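Endonuclease V isoform X2 (Ciona intestinalis, PDB 6OZI) probably cleaves inosine-containing nucleic acid in a metal-ion-dependent reaction, as an endonuclease V of the RNase H-like clan. Local coordinates at residues P63-V68 against K218-T223. The protein carries 1 engineered substitution. Numbering follows the deposited sequence.
With nucleotides of chain D.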
loop_
_atom_site.group_PDB
_atom_site.type_symbol
_atom_site.label_atom_id
_atom_site.label_comp_id
_atom_site.label_asym_id
_atom_site.label_seq_id
_atom_site.Cartn_x
_atom_site.Cartn_y
_atom_site.Cartn_z
ATOM N N PRO A 63 -28.105 3.039 7.788
ATOM C CA PRO A 63 -27.268 2.356 6.792
ATOM C C PRO A 63 -26.400 3.256 5.910
ATOM O O PRO A 63 -25.813 2.754 4.953
ATOM C CB PRO A 63 -28.306 1.644 5.928
ATOM C CG PRO A 63 -29.466 2.602 5.931
ATOM C CD PRO A 63 -29.462 3.295 7.275
ATOM N N GLU A 64 -26.314 4.550 6.219
ATOM C CA GLU A 64 -25.623 5.477 5.326
ATOM C C GLU A 64 -24.110 5.261 5.291
ATOM O O GLU A 64 -23.468 5.686 4.326
ATOM C CB GLU A 64 -25.924 6.919 5.730
ATOM C CG GLU A 64 -27.358 7.356 5.490
ATOM C CD GLU A 64 -28.309 6.911 6.595
ATOM O OE1 GLU A 64 -27.845 6.302 7.585
ATOM O OE2 GLU A 64 -29.526 7.173 6.470
ATOM N N MET A 65 -23.536 4.611 6.309
ATOM C CA MET A 65 -22.094 4.330 6.375
ATOM C C MET A 65 -21.263 5.609 6.386
ATOM O O MET A 65 -20.183 5.669 5.804
ATOM C CB MET A 65 -21.628 3.405 5.246
ATOM C CG MET A 65 -22.019 1.953 5.419
ATOM S SD MET A 65 -21.402 1.260 6.969
ATOM C CE MET A 65 -22.947 1.160 7.867
ATOM N N LYS A 66 -21.772 6.642 7.044
ATOM C CA LYS A 66 -21.059 7.902 7.206
ATOM C C LYS A 66 -20.393 7.939 8.573
ATOM O O LYS A 66 -21.051 7.726 9.596
ATOM C CB LYS A 66 -22.007 9.091 7.048
ATOM C CG LYS A 66 -22.586 9.280 5.650
ATOM C CD LYS A 66 -21.574 9.941 4.717
ATOM C CE LYS A 66 -20.765 8.960 3.876
ATOM N NZ LYS A 66 -19.730 9.700 3.076
ATOM N N GLN A 67 -19.093 8.211 8.584
ATOM C CA GLN A 67 -18.344 8.256 9.830
ATOM C C GLN A 67 -18.823 9.439 10.670
ATOM O O GLN A 67 -18.840 10.583 10.198
ATOM C CB GLN A 67 -16.849 8.373 9.547
ATOM C CG GLN A 67 -15.971 8.217 10.778
ATOM C CD GLN A 67 -14.501 8.402 10.449
ATOM O OE1 GLN A 67 -13.913 7.607 9.713
ATOM N NE2 GLN A 67 -13.902 9.463 10.988
ATOM N N VAL A 68 -19.256 9.157 11.896
ATOM C CA VAL A 68 -19.671 10.200 12.828
ATOM C C VAL A 68 -18.793 10.260 14.066
ATOM O O VAL A 68 -18.889 11.239 14.821
ATOM C CB VAL A 68 -21.152 10.044 13.241
ATOM C CG1 VAL A 68 -22.074 10.269 12.051
ATOM C CG2 VAL A 68 -21.394 8.669 13.844
ATOM N N LYS A 218 -23.444 -7.236 5.243
ATOM C CA LYS A 218 -23.875 -6.852 3.897
ATOM C C LYS A 218 -24.253 -5.380 3.839
ATOM O O LYS A 218 -23.858 -4.661 2.911
ATOM C CB LYS A 218 -25.055 -7.713 3.445
ATOM C CG LYS A 218 -25.545 -7.424 2.024
ATOM C CD LYS A 218 -26.320 -8.624 1.468
ATOM C CE LYS A 218 -26.662 -8.483 -0.016
ATOM N NZ LYS A 218 -27.124 -9.798 -0.593
ATOM N N GLY A 219 -25.032 -4.916 4.823
ATOM C CA GLY A 219 -25.401 -3.511 4.877
ATOM C C GLY A 219 -24.216 -2.576 5.045
ATOM O O GLY A 219 -24.289 -1.404 4.665
ATOM N N CYS A 220 -23.117 -3.069 5.618
ATOM C CA CYS A 220 -21.915 -2.268 5.804
ATOM C C CYS A 220 -20.952 -2.354 4.626
ATOM O O CYS A 220 -19.873 -1.765 4.696
ATOM C CB CYS A 220 -21.174 -2.695 7.077
ATOM S SG CYS A 220 -22.045 -2.347 8.620
ATOM N N THR A 221 -21.309 -3.060 3.554
ATOM C CA THR A 221 -20.371 -3.364 2.479
ATOM C C THR A 221 -20.516 -2.364 1.336
ATOM O O THR A 221 -21.584 -2.260 0.720
ATOM C CB THR A 221 -20.577 -4.788 1.961
ATOM O OG1 THR A 221 -20.195 -5.731 2.971
ATOM C CG2 THR A 221 -19.739 -5.023 0.711
ATOM N N LYS A 222 -19.441 -1.627 1.065
ATOM C CA LYS A 222 -19.248 -0.939 -0.205
ATOM C C LYS A 222 -18.208 -1.647 -1.060
ATOM O O LYS A 222 -18.469 -1.965 -2.225
ATOM C CB LYS A 222 -18.833 0.524 0.020
ATOM C CG LYS A 222 -19.917 1.401 0.620
ATOM C CD LYS A 222 -19.471 2.852 0.727
ATOM C CE LYS A 222 -20.554 3.714 1.367
ATOM N NZ LYS A 222 -20.089 5.103 1.668
ATOM N N THR A 223 -17.036 -1.919 -0.491
ATOM C CA THR A 223 -16.011 -2.765 -1.075
ATOM C C THR A 223 -15.858 -4.007 -0.191
ATOM O O THR A 223 -16.655 -4.234 0.723
ATOM C CB THR A 223 -14.706 -1.973 -1.224
ATOM O OG1 THR A 223 -14.261 -1.526 0.061
ATOM C CG2 THR A 223 -14.927 -0.758 -2.122
ATOM P P DC D 11 -11.879 2.371 -1.320
ATOM O OP1 DC D 11 -13.063 3.218 -1.589
ATOM O OP2 DC D 11 -11.460 2.053 0.064
ATOM O "O5'" DC D 11 -12.146 0.997 -2.053
ATOM C "C5'" DC D 11 -11.129 0.039 -2.105
ATOM C "C4'" DC D 11 -11.031 -0.539 -3.492
ATOM O "O4'" DC D 11 -9.948 0.090 -4.194
ATOM C "C3'" DC D 11 -10.731 -2.015 -3.519
ATOM O "O3'" DC D 11 -11.945 -2.710 -3.517
ATOM C "C2'" DC D 11 -9.985 -2.199 -4.837
ATOM C "C1'" DC D 11 -9.328 -0.841 -5.053
ATOM N N1 DC D 11 -7.856 -0.804 -4.798
ATOM C C2 DC D 11 -6.984 -1.296 -5.764
ATOM O O2 DC D 11 -7.455 -1.786 -6.793
ATOM N N3 DC D 11 -5.650 -1.230 -5.540
ATOM C C4 DC D 11 -5.186 -0.688 -4.419
ATOM N N4 DC D 11 -3.860 -0.642 -4.242
ATOM C C5 DC D 11 -6.064 -0.173 -3.418
ATOM C C6 DC D 11 -7.378 -0.246 -3.651
ATOM P P DA D 12 -12.028 -4.180 -2.886
ATOM O OP1 DA D 12 -13.445 -4.590 -3.005
ATOM O OP2 DA D 12 -11.354 -4.166 -1.564
ATOM O "O5'" DA D 12 -11.138 -5.068 -3.872
ATOM C "C5'" DA D 12 -11.662 -5.465 -5.130
ATOM C "C4'" DA D 12 -10.608 -6.186 -5.936
ATOM O "O4'" DA D 12 -9.558 -5.255 -6.264
ATOM C "C3'" DA D 12 -9.922 -7.334 -5.214
ATOM O "O3'" DA D 12 -10.607 -8.549 -5.485
ATOM C "C2'" DA D 12 -8.528 -7.336 -5.836
ATOM C "C1'" DA D 12 -8.292 -5.863 -6.117
ATOM N N9 DA D 12 -7.564 -5.184 -5.052
ATOM C C8 DA D 12 -8.073 -4.661 -3.897
ATOM N N7 DA D 12 -7.168 -4.109 -3.121
ATOM C C5 DA D 12 -5.987 -4.292 -3.813
ATOM C C6 DA D 12 -4.658 -3.940 -3.529
ATOM N N6 DA D 12 -4.286 -3.292 -2.424
ATOM N N1 DA D 12 -3.724 -4.274 -4.434
ATOM C C2 DA D 12 -4.105 -4.919 -5.546
ATOM N N3 DA D 12 -5.313 -5.307 -5.921
ATOM C C4 DA D 12 -6.218 -4.957 -5.004
HETATM O O HOH W 1 -26.244 -0.065 3.972
#
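M65 reaches across to C220 with the end of its thioether. M65 CE lies 3.7 Å from C220 SG, while M65 SD rests 3.8 Å from C220 CA, so the bent methionine tip sits against both the backbone and the sulfur of the cysteine. A chi2 of -57° sets SD against C220, and the bend at chi3 (107°) carries CE to the cysteine sulfur. Lower on the same side chain, M65 CB meets K222 CE at 4.0 Å, the last carbon of a lysine extended beyond CG. The contact joins the turn between antiparallel strands 52-61 and 67-76, at one edge of the RNase H-like sheet, to the loop leaving helix 210-219. L60 and E227 also touch M65, and P226, P228 and V38 touch C220. An alanine in place of M65 would probably leave the C220 sulfur without its methyl partner and open a gap beside the cysteine backbone. K66 NZ and K222 NZ, like charges, stand 4.8 Å apart without touching. A water between the backbones donates to P63 O at 3.0 Å; its very short approach to G219 O is doubtful. Farther along the loop, T223 CG2 lies 3.3 Å from O5' of DC11 of chain D.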